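Local coordinates for protein dipeptide Epimerase (Enterococcus faecalis V583, PDB 3JW7) that belongs to the mandelate racemase/muconate lactonizing enzyme family of the enolase superfamily and binds a magnesium ion in its barrel domain, at residues L158-G163 with L186-N191; L135-P140 with I170-A175; I211-Q216 with T236-E241. All coordinates share one frame; numbering follows the deposited sequence.

All three contacts lie in the barrel domain of this enolase-superfamily protein. Contact 1 and contact 3 each join two neighbouring parallel strands of one sheet. Strands 185-189 and 211-215 are adjacent, so the order 157-161, 185-189, 211-215, 236-239 is unbroken. The centres of contacts 1 and 3 are about 9 Å apart, and these contacts supply the three protein carboxylates on the magnesium ion: Asp-189, Glu-215 and Asp-240. Contact 2 joins the loop after strand 128-135 to helix 166-180, about 9 Å from contact 1 and about 17 Å from contact 3, centre to centre. That helix connects the two strands of contact 1. Along the chain, contacts 1 and 2 interleave, and contact 3 follows both.

Contact 1 (L158-G163 with L186-N191); sequences LKIKVG and LRLDAN. With MG (magnesium ion), chain L; TYR (tyrosine), chain J; ILE (isoleucine), chain I.
Leu-158 to Lys-161 pair with Leu-186 to Asp-189 as neighbouring parallel strands of the TIM-type (beta/alpha) barrel, the two strands of a beta-alpha-beta unit. The backbone bonds alternate. Leu-158 O accepts from Arg-187 N, and Arg-187 O accepts from Ile-160 N at 2.8 Å. Ile-160 O then takes Asp-189 N, and Asp-189 O takes Val-162 N. On the helix-facing side, Leu-188 CD2 lies alongside Ile-160 CB at 3.8 Å, under Ile-176 and Val-173 of helix 166-180.

The opposite face carries the charges. Lys-161 NZ forms a salt bridge to Asp-189 OD2 at 2.7 Å, approaching from well above the carboxylate plane (70° out of it). The same Lys-161 NZ donates to Asn-191 OD1 at 2.9 Å, in the carbonyl plane and on a lone pair, and to the isoleucine O. A bend at chi2 (-67°) brings the lysine end to these acceptors. Lys-159 is extended instead. Its NZ donates to the tyrosine O and also pairs with Glu-215 and Asp-318. Arg-187 turns to Glu-212 and Asp-132.

Asp-189 divides its oxygens. Asp-189 OD2 binds the magnesium ion at 2.3 Å, beside Glu-215 and Asp-240. OD1 receives water 2, itself on the metal, and the backbone N of Asn-191, closing an Asx turn. Asn-191 ND2 donates to Glu-241 OE2. Asn-191 ND2 also donates to the tyrosine OXT at 3.0 Å in a nearly straight bond (166°).

Contact 2 (L135-P140 with I170-A175); sequences LGIDEP and IARVKA
This contact belongs to the outer layer of the barrel domain, where the loop after strand 128-135 and the first turn of helix 140-152 meet helix 166-180. Arg-172 carries it. Its chain runs extended from CG to NE (chi2 175°, chi3 169°) and reaches the loop. There Arg-172 NE donates to Asp-138 O at 2.8 Å in a nearly straight bond of 166°. The oxygen lies close to the guanidinium plane, so the bond meets the group at its edge. Over one guanidinium face sits Ile-137 CG2, 3.6 Å from Arg-172 NH2 and offset toward the rim. NH2 also donates to water 3, which gives only a weak bond to Glu-139 OE1. NH1 turns to Asp-169 and Thr-164, so each guanidinium nitrogen has a partner.

Pro-140 supplies the apolar part. Pro-140 CB meets Ala-175 CB at 3.9 Å, and its CG lies 4.0 Å from Arg-172 CG. Glu-139 is the N-cap residue, and its N donates to Asp-138 OD1 at 2.6 Å. Among the neighbouring elements, Met-143 of helix 140-152 touches both Asp-138 and Arg-172, while on the strand side Leu-135 hydrogen-bonds through its backbone to Lys-159 and Lys-161 of strand 157-161.

Contact 3 (I211-Q216 with T236-E241); sequences IELVEQ and TIMADE. With MG (magnesium ion), chain L; TYR (tyrosine), chain J.
Val-214 and Glu-215 pair with Ile-237 and Met-238 as adjacent parallel strands of the (beta/alpha) barrel, in a beta-alpha-beta unit completed by helix 223-232. The tight part is the middle and the C-terminal end. Val-214 N donates to Thr-236 O, Met-238 N to Val-214 O, and Gln-216 N to Met-238 O at 2.8 Å. On the side facing the helix, Val-214 CB meets Ile-237 CD1. On the other face, Met-238 runs alongside Glu-215, and SD comes to 3.4 Å from Glu-215 CG. A turn at chi3 (-71°) brings Met-238 CE to Leu-213 CD2 at 3.6 Å.

The N-terminal end is looser and wet. Water 4 bridges from Glu-212 O at 2.7 Å to Thr-236 N. Water 5 also donates to Glu-212 O but has only a weak link to Thr-236 OG1.

At the C-terminal end, Glu-215 OE2 and Asp-240 OD2 each bind the magnesium ion at 2.3 Å, their carboxylate planes turned 43° apart. Asp-189 is the third protein ligand. The carboxylate oxygens off the metal are held too: Glu-215 OE1 by Lys-159, Asp-240 OD1 by Lys-267 and Lys-264. Water 2, on the metal, donates to Glu-241 OE1, and the Glu-241 carboxylate also pairs with Gln-192. Gln-216 NE2 goes to Ser-242 and Val-218, while its OE1 accepts Asp-240 N at 2.9 Å, in the carbonyl plane and nearly straight at 171°.

Contact 1 (L158-G163 with L186-N191)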
loop_
_atom_site.group_PDB
_atom_site.type_symbol
_atom_site.label_atom_id
_atom_site.label_comp_id
_atom_site.label_asym_id
_atom_site.label_seq_id
_atom_site.Cartn_x
_atom_site.Cartn_y
_atom_site.Cartn_z
ATOM N N LEU A 158 3.688 11.360 10.361
ATOM C CA LEU A 158 4.641 11.412 9.263
ATOM C C LEU A 158 5.415 10.103 9.161
ATOM O O LEU A 158 5.871 9.564 10.166
ATOM C CB LEU A 158 5.631 12.559 9.487
ATOM C CG LEU A 158 5.026 13.935 9.763
ATOM C CD1 LEU A 158 6.147 14.925 10.050
ATOM C CD2 LEU A 158 4.182 14.388 8.576
ATOM N N LYS A 159 5.556 9.593 7.941
ATOM C CA LYS A 159 6.302 8.362 7.705
ATOM C C LYS A 159 7.667 8.802 7.184
ATOM O O LYS A 159 7.775 9.332 6.082
ATOM C CB LYS A 159 5.580 7.487 6.673
ATOM C CG LYS A 159 6.345 6.235 6.278
ATOM C CD LYS A 159 5.448 5.240 5.548
ATOM C CE LYS A 159 6.269 4.164 4.856
ATOM N NZ LYS A 159 5.433 3.033 4.350
ATOM N N ILE A 160 8.699 8.584 7.991
ATOM C CA ILE A 160 10.060 9.001 7.655
ATOM C C ILE A 160 10.899 7.943 6.955
ATOM O O ILE A 160 11.155 6.881 7.514
ATOM C CB ILE A 160 10.832 9.423 8.930
ATOM C CG1 ILE A 160 10.038 10.482 9.696
ATOM C CG2 ILE A 160 12.213 9.931 8.556
ATOM C CD1 ILE A 160 10.687 10.911 11.015
ATOM N N LYS A 161 11.339 8.242 5.735
ATOM C CA LYS A 161 12.183 7.311 5.001
ATOM C C LYS A 161 13.644 7.500 5.414
ATOM O O LYS A 161 14.149 8.625 5.473
ATOM C CB LYS A 161 12.051 7.529 3.488
ATOM C CG LYS A 161 10.700 7.124 2.900
ATOM C CD LYS A 161 10.490 5.612 2.987
ATOM C CE LYS A 161 9.156 5.204 2.362
ATOM N NZ LYS A 161 8.979 3.711 2.401
ATOM N N VAL A 162 14.316 6.393 5.696
ATOM C CA VAL A 162 15.718 6.418 6.090
ATOM C C VAL A 162 16.418 5.247 5.422
ATOM O O VAL A 162 15.777 4.472 4.712
ATOM C CB VAL A 162 15.875 6.282 7.630
ATOM C CG1 VAL A 162 15.245 7.467 8.327
ATOM C CG2 VAL A 162 15.226 4.993 8.110
ATOM N N GLY A 163 17.729 5.126 5.624
ATOM C CA GLY A 163 18.436 3.998 5.043
ATOM C C GLY A 163 19.767 4.187 4.337
ATOM O O GLY A 163 20.185 3.295 3.592
ATOM N N LEU A 186 5.596 9.816 14.614
ATOM C CA LEU A 186 6.615 9.544 13.613
ATOM C C LEU A 186 6.884 8.048 13.490
ATOM O O LEU A 186 7.237 7.387 14.466
ATOM C CB LEU A 186 7.926 10.257 13.968
ATOM C CG LEU A 186 7.902 11.782 14.139
ATOM C CD1 LEU A 186 9.290 12.262 14.558
ATOM C CD2 LEU A 186 7.468 12.451 12.844
ATOM N N ARG A 187 6.687 7.514 12.292
ATOM C CA ARG A 187 6.965 6.111 12.042
ATOM C C ARG A 187 8.125 6.127 11.050
ATOM O O ARG A 187 8.200 7.011 10.193
ATOM C CB ARG A 187 5.729 5.393 11.476
ATOM C CG ARG A 187 5.087 6.037 10.261
ATOM C CD ARG A 187 3.776 5.335 9.874
ATOM N NE ARG A 187 2.810 5.291 10.973
ATOM C CZ ARG A 187 1.489 5.378 10.820
ATOM N NH1 ARG A 187 0.957 5.521 9.615
ATOM N NH2 ARG A 187 0.693 5.319 11.878
ATOM N N LEU A 188 9.045 5.181 11.198
ATOM C CA LEU A 188 10.226 5.109 10.335
ATOM C C LEU A 188 10.145 3.936 9.380
ATOM O O LEU A 188 9.509 2.935 9.679
ATOM C CB LEU A 188 11.494 4.939 11.173
ATOM C CG LEU A 188 11.693 5.847 12.389
ATOM C CD1 LEU A 188 13.053 5.539 13.003
ATOM C CD2 LEU A 188 11.610 7.318 11.983
ATOM N N ASP A 189 10.815 4.061 8.240
ATOM C CA ASP A 189 10.838 2.993 7.248
ATOM C C ASP A 189 12.232 2.966 6.639
ATOM O O ASP A 189 12.620 3.888 5.926
ATOM C CB ASP A 189 9.799 3.254 6.160
ATOM C CG ASP A 189 9.627 2.071 5.222
ATOM O OD1 ASP A 189 10.529 1.205 5.178
ATOM O OD2 ASP A 189 8.593 2.021 4.522
ATOM N N ALA A 190 12.975 1.898 6.917
ATOM C CA ALA A 190 14.340 1.745 6.429
ATOM C C ALA A 190 14.441 0.994 5.110
ATOM O O ALA A 190 15.520 0.902 4.531
ATOM C CB ALA A 190 15.182 1.037 7.485
ATOM N N ASN A 191 13.317 0.463 4.640
ATOM C CA ASN A 191 13.279 -0.295 3.390
ATOM C C ASN A 191 14.439 -1.282 3.223
ATOM O O ASN A 191 15.168 -1.250 2.221
ATOM C CB ASN A 191 13.198 0.652 2.182
ATOM C CG ASN A 191 11.799 1.228 1.980
ATOM O OD1 ASN A 191 11.579 2.430 2.138
ATOM N ND2 ASN A 191 10.843 0.364 1.639
HETATM MG MG MG L . 7.461 0.154 3.741
HETATM N N TYR J . 5.590 2.790 -0.432
HETATM C CA TYR J . 6.593 1.748 -0.249
HETATM C C TYR J . 6.760 1.354 1.218
HETATM O O TYR J . 5.742 1.358 1.946
HETATM C CB TYR J . 7.935 2.207 -0.831
HETATM C CG TYR J . 7.928 2.465 -2.329
HETATM C CD1 TYR J . 8.584 3.572 -2.861
HETATM C CD2 TYR J . 7.310 1.582 -3.218
HETATM C CE1 TYR J . 8.633 3.801 -4.236
HETATM C CE2 TYR J . 7.357 1.800 -4.608
HETATM C CZ TYR J . 8.024 2.914 -5.103
HETATM O OH TYR J . 8.108 3.143 -6.461
HETATM O OXT TYR J . 7.900 1.027 1.613
HETATM N N ILE I . 4.135 5.753 1.069
HETATM C CA ILE I . 4.496 4.922 -0.116
HETATM C C ILE I . 5.627 3.956 0.211
HETATM O O ILE I . 6.504 4.263 1.023
HETATM C CB ILE I . 4.956 5.790 -1.316
HETATM C CG1 ILE I . 6.049 6.754 -0.860
HETATM C CG2 ILE I . 3.760 6.504 -1.937
HETATM C CD1 ILE I . 6.818 7.420 -1.999
HETATM O O HOH W 1 13.776 4.035 2.657
HETATM O O HOH W 2 9.448 -1.106 4.341
#

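Contact 2 (L135-P140 with I170-A175)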
loop_
_atom_site.group_PDB
_atom_site.type_symbol
_atom_site.label_atom_id
_atom_site.label_comp_id
_atom_site.label_asym_id
_atom_site.label_seq_id
_atom_site.Cartn_x
_atom_site.Cartn_y
_atom_site.Cartn_z
ATOM N N LEU A 135 7.912 11.199 3.806
ATOM C CA LEU A 135 8.994 12.143 3.569
ATOM C C LEU A 135 10.137 11.330 2.979
ATOM O O LEU A 135 10.697 10.460 3.652
ATOM C CB LEU A 135 9.460 12.787 4.879
ATOM C CG LEU A 135 8.433 13.599 5.677
ATOM C CD1 LEU A 135 9.084 14.143 6.939
ATOM C CD2 LEU A 135 7.895 14.733 4.823
ATOM N N GLY A 136 10.469 11.600 1.721
ATOM C CA GLY A 136 11.552 10.881 1.075
ATOM C C GLY A 136 12.914 11.212 1.664
ATOM O O GLY A 136 13.096 12.248 2.312
ATOM N N ILE A 137 13.877 10.329 1.436
ATOM C CA ILE A 137 15.229 10.522 1.947
ATOM C C ILE A 137 15.856 11.812 1.421
ATOM O O ILE A 137 15.783 12.112 0.228
ATOM C CB ILE A 137 16.149 9.342 1.551
ATOM C CG1 ILE A 137 15.623 8.045 2.180
ATOM C CG2 ILE A 137 17.586 9.619 1.999
ATOM C CD1 ILE A 137 16.457 6.802 1.862
ATOM N N ASP A 138 16.469 12.569 2.324
ATOM C CA ASP A 138 17.142 13.812 1.957
ATOM C C ASP A 138 17.944 14.274 3.168
ATOM O O ASP A 138 17.987 13.588 4.189
ATOM C CB ASP A 138 16.121 14.884 1.572
ATOM C CG ASP A 138 16.683 15.904 0.593
ATOM O OD1 ASP A 138 17.867 16.281 0.729
ATOM O OD2 ASP A 138 15.931 16.335 -0.306
ATOM N N GLU A 139 18.585 15.432 3.059
ATOM C CA GLU A 139 19.369 15.947 4.175
ATOM C C GLU A 139 18.452 16.249 5.356
ATOM O O GLU A 139 17.301 16.637 5.176
ATOM C CB GLU A 139 20.125 17.209 3.746
ATOM C CG GLU A 139 21.087 16.959 2.595
ATOM C CD GLU A 139 22.160 15.939 2.940
ATOM O OE1 GLU A 139 22.653 15.254 2.018
ATOM O OE2 GLU A 139 22.520 15.828 4.132
ATOM N N PRO A 140 18.952 16.064 6.586
ATOM C CA PRO A 140 18.173 16.317 7.799
ATOM C C PRO A 140 17.363 17.610 7.811
ATOM O O PRO A 140 16.148 17.587 8.020
ATOM C CB PRO A 140 19.236 16.281 8.890
ATOM C CG PRO A 140 20.138 15.211 8.402
ATOM C CD PRO A 140 20.292 15.552 6.932
ATOM N N ILE A 170 19.817 8.527 11.853
ATOM C CA ILE A 170 19.486 8.979 13.195
ATOM C C ILE A 170 19.385 10.504 13.154
ATOM O O ILE A 170 18.462 11.094 13.714
ATOM C CB ILE A 170 20.578 8.544 14.205
ATOM C CG1 ILE A 170 20.530 7.023 14.385
ATOM C CG2 ILE A 170 20.382 9.251 15.541
ATOM C CD1 ILE A 170 21.662 6.464 15.210
ATOM N N ALA A 171 20.326 11.141 12.466
ATOM C CA ALA A 171 20.341 12.600 12.363
ATOM C C ALA A 171 19.065 13.136 11.725
ATOM O O ALA A 171 18.562 14.200 12.104
ATOM C CB ALA A 171 21.557 13.055 11.562
ATOM N N ARG A 172 18.547 12.395 10.751
ATOM C CA ARG A 172 17.326 12.784 10.053
ATOM C C ARG A 172 16.139 12.794 11.004
ATOM O O ARG A 172 15.355 13.745 11.036
ATOM C CB ARG A 172 17.048 11.811 8.900
ATOM C CG ARG A 172 18.042 11.908 7.749
ATOM C CD ARG A 172 17.801 10.847 6.677
ATOM N NE ARG A 172 18.591 11.134 5.480
ATOM C CZ ARG A 172 19.652 10.436 5.085
ATOM N NH1 ARG A 172 20.064 9.385 5.780
ATOM N NH2 ARG A 172 20.327 10.818 4.007
ATOM N N VAL A 173 16.018 11.725 11.780
ATOM C CA VAL A 173 14.927 11.586 12.729
ATOM C C VAL A 173 14.971 12.653 13.822
ATOM O O VAL A 173 13.945 13.239 14.172
ATOM C CB VAL A 173 14.958 10.178 13.370
ATOM C CG1 VAL A 173 13.835 10.034 14.381
ATOM C CG2 VAL A 173 14.838 9.115 12.276
ATOM N N LYS A 174 16.158 12.908 14.358
ATOM C CA LYS A 174 16.308 13.905 15.415
ATOM C C LYS A 174 15.939 15.303 14.926
ATOM O O LYS A 174 15.290 16.071 15.641
ATOM C CB LYS A 174 17.744 13.905 15.940
ATOM C CG LYS A 174 18.127 12.633 16.680
ATOM C CD LYS A 174 19.500 12.749 17.328
ATOM C CE LYS A 174 19.814 11.520 18.174
ATOM N NZ LYS A 174 21.147 11.607 18.832
ATOM N N ALA A 175 16.357 15.630 13.709
ATOM C CA ALA A 175 16.062 16.940 13.135
ATOM C C ALA A 175 14.560 17.106 12.937
ATOM O O ALA A 175 13.994 18.159 13.238
ATOM C CB ALA A 175 16.786 17.104 11.806
HETATM O O HOH W 3 20.410 12.761 1.763
#

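Contact 3 (I211-Q216 with T236-E241)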
loop_
_atom_site.group_PDB
_atom_site.type_symbol
_atom_site.label_atom_id
_atom_site.label_comp_id
_atom_site.label_asym_id
_atom_site.label_seq_id
_atom_site.Cartn_x
_atom_site.Cartn_y
_atom_site.Cartn_z
ATOM N N ILE A 211 9.491 7.095 18.854
ATOM C CA ILE A 211 9.220 6.515 17.540
ATOM C C ILE A 211 8.002 5.598 17.632
ATOM O O ILE A 211 7.960 4.708 18.475
ATOM C CB ILE A 211 10.429 5.690 17.048
ATOM C CG1 ILE A 211 11.680 6.569 17.042
ATOM C CG2 ILE A 211 10.155 5.130 15.653
ATOM C CD1 ILE A 211 11.576 7.763 16.119
ATOM N N GLU A 212 7.014 5.804 16.766
ATOM C CA GLU A 212 5.818 4.966 16.807
ATOM C C GLU A 212 6.115 3.521 16.415
ATOM O O GLU A 212 5.705 2.578 17.098
ATOM C CB GLU A 212 4.731 5.521 15.888
ATOM C CG GLU A 212 3.535 4.586 15.767
ATOM C CD GLU A 212 2.626 4.932 14.610
ATOM O OE1 GLU A 212 3.140 5.356 13.556
ATOM O OE2 GLU A 212 1.399 4.759 14.750
ATOM N N LEU A 213 6.830 3.349 15.312
ATOM C CA LEU A 213 7.166 2.021 14.834
ATOM C C LEU A 213 8.248 2.150 13.783
ATOM O O LEU A 213 8.545 3.254 13.323
ATOM C CB LEU A 213 5.923 1.351 14.221
ATOM C CG LEU A 213 5.277 1.994 12.979
ATOM C CD1 LEU A 213 6.062 1.638 11.714
ATOM C CD2 LEU A 213 3.841 1.495 12.848
ATOM N N VAL A 214 8.845 1.019 13.428
ATOM C CA VAL A 214 9.866 0.976 12.400
ATOM C C VAL A 214 9.483 -0.111 11.408
ATOM O O VAL A 214 9.234 -1.259 11.788
ATOM C CB VAL A 214 11.259 0.651 12.974
ATOM C CG1 VAL A 214 12.283 0.628 11.847
ATOM C CG2 VAL A 214 11.646 1.696 14.030
ATOM N N GLU A 215 9.437 0.269 10.136
ATOM C CA GLU A 215 9.088 -0.636 9.052
ATOM C C GLU A 215 10.311 -1.293 8.416
ATOM O O GLU A 215 11.322 -0.626 8.173
ATOM C CB GLU A 215 8.358 0.134 7.955
ATOM C CG GLU A 215 6.887 -0.144 7.839
ATOM C CD GLU A 215 6.259 0.607 6.680
ATOM O OE1 GLU A 215 5.958 1.805 6.836
ATOM O OE2 GLU A 215 6.080 -0.003 5.608
ATOM N N GLN A 216 10.188 -2.594 8.151
ATOM C CA GLN A 216 11.203 -3.414 7.490
ATOM C C GLN A 216 12.640 -2.906 7.615
ATOM O O GLN A 216 13.236 -2.458 6.638
ATOM C CB GLN A 216 10.845 -3.533 6.005
ATOM C CG GLN A 216 11.551 -4.646 5.252
ATOM C CD GLN A 216 11.079 -6.021 5.680
ATOM O OE1 GLN A 216 9.880 -6.256 5.856
ATOM N NE2 GLN A 216 12.016 -6.942 5.839
ATOM N N THR A 236 7.689 -0.928 18.214
ATOM C CA THR A 236 6.902 -1.767 17.317
ATOM C C THR A 236 7.624 -1.952 15.982
ATOM O O THR A 236 8.069 -0.981 15.381
ATOM C CB THR A 236 5.532 -1.126 17.074
ATOM O OG1 THR A 236 4.834 -1.032 18.324
ATOM C CG2 THR A 236 4.715 -1.948 16.091
ATOM N N ILE A 237 7.750 -3.201 15.541
ATOM C CA ILE A 237 8.407 -3.521 14.271
ATOM C C ILE A 237 7.356 -4.006 13.266
ATOM O O ILE A 237 6.545 -4.881 13.577
ATOM C CB ILE A 237 9.491 -4.618 14.458
ATOM C CG1 ILE A 237 10.561 -4.129 15.439
ATOM C CG2 ILE A 237 10.143 -4.959 13.120
ATOM C CD1 ILE A 237 11.174 -2.784 15.060
ATOM N N MET A 238 7.373 -3.427 12.069
ATOM C CA MET A 238 6.417 -3.785 11.025
ATOM C C MET A 238 7.091 -4.454 9.841
ATOM O O MET A 238 8.164 -4.034 9.400
ATOM C CB MET A 238 5.682 -2.536 10.523
ATOM C CG MET A 238 4.602 -2.820 9.473
ATOM S SD MET A 238 3.848 -1.326 8.817
ATOM C CE MET A 238 2.895 -0.774 10.219
ATOM N N ALA A 239 6.468 -5.510 9.333
ATOM C CA ALA A 239 7.013 -6.189 8.173
ATOM C C ALA A 239 6.347 -5.586 6.951
ATOM O O ALA A 239 5.159 -5.271 6.984
ATOM C CB ALA A 239 6.717 -7.684 8.236
ATOM N N ASP A 240 7.118 -5.405 5.885
ATOM C CA ASP A 240 6.565 -4.902 4.640
ATOM C C ASP A 240 7.023 -5.825 3.523
ATOM O O ASP A 240 6.306 -6.753 3.161
ATOM C CB ASP A 240 7.011 -3.467 4.350
ATOM C CG ASP A 240 6.443 -2.939 3.044
ATOM O OD1 ASP A 240 5.626 -3.649 2.410
ATOM O OD2 ASP A 240 6.809 -1.812 2.646
ATOM N N GLU A 241 8.223 -5.597 2.997
ATOM C CA GLU A 241 8.722 -6.430 1.907
ATOM C C GLU A 241 8.824 -7.910 2.274
ATOM O O GLU A 241 8.840 -8.762 1.388
ATOM C CB GLU A 241 10.078 -5.914 1.407
ATOM C CG GLU A 241 10.002 -4.549 0.751
ATOM C CD GLU A 241 10.412 -3.426 1.680
ATOM O OE1 GLU A 241 9.938 -3.404 2.838
ATOM O OE2 GLU A 241 11.205 -2.566 1.246
HETATM MG MG MG L . 7.461 0.154 3.741
HETATM N N TYR J . 5.590 2.790 -0.432
HETATM C CA TYR J . 6.593 1.748 -0.249
HETATM C C TYR J . 6.760 1.354 1.218
HETATM O O TYR J . 5.742 1.358 1.946
HETATM C CB TYR J . 7.935 2.207 -0.831
HETATM C CG TYR J . 7.928 2.465 -2.329
HETATM C CD1 TYR J . 8.584 3.572 -2.861
HETATM C CD2 TYR J . 7.310 1.582 -3.218
HETATM C CE1 TYR J . 8.633 3.801 -4.236
HETATM C CE2 TYR J . 7.357 1.800 -4.608
HETATM C CZ TYR J . 8.024 2.914 -5.103
HETATM O OH TYR J . 8.108 3.143 -6.461
HETATM O OXT TYR J . 7.900 1.027 1.613
HETATM O O HOH W 4 6.820 1.718 19.447
HETATM O O HOH W 5 3.364 2.131 18.529
HETATM O O HOH W 2 9.448 -1.106 4.341
#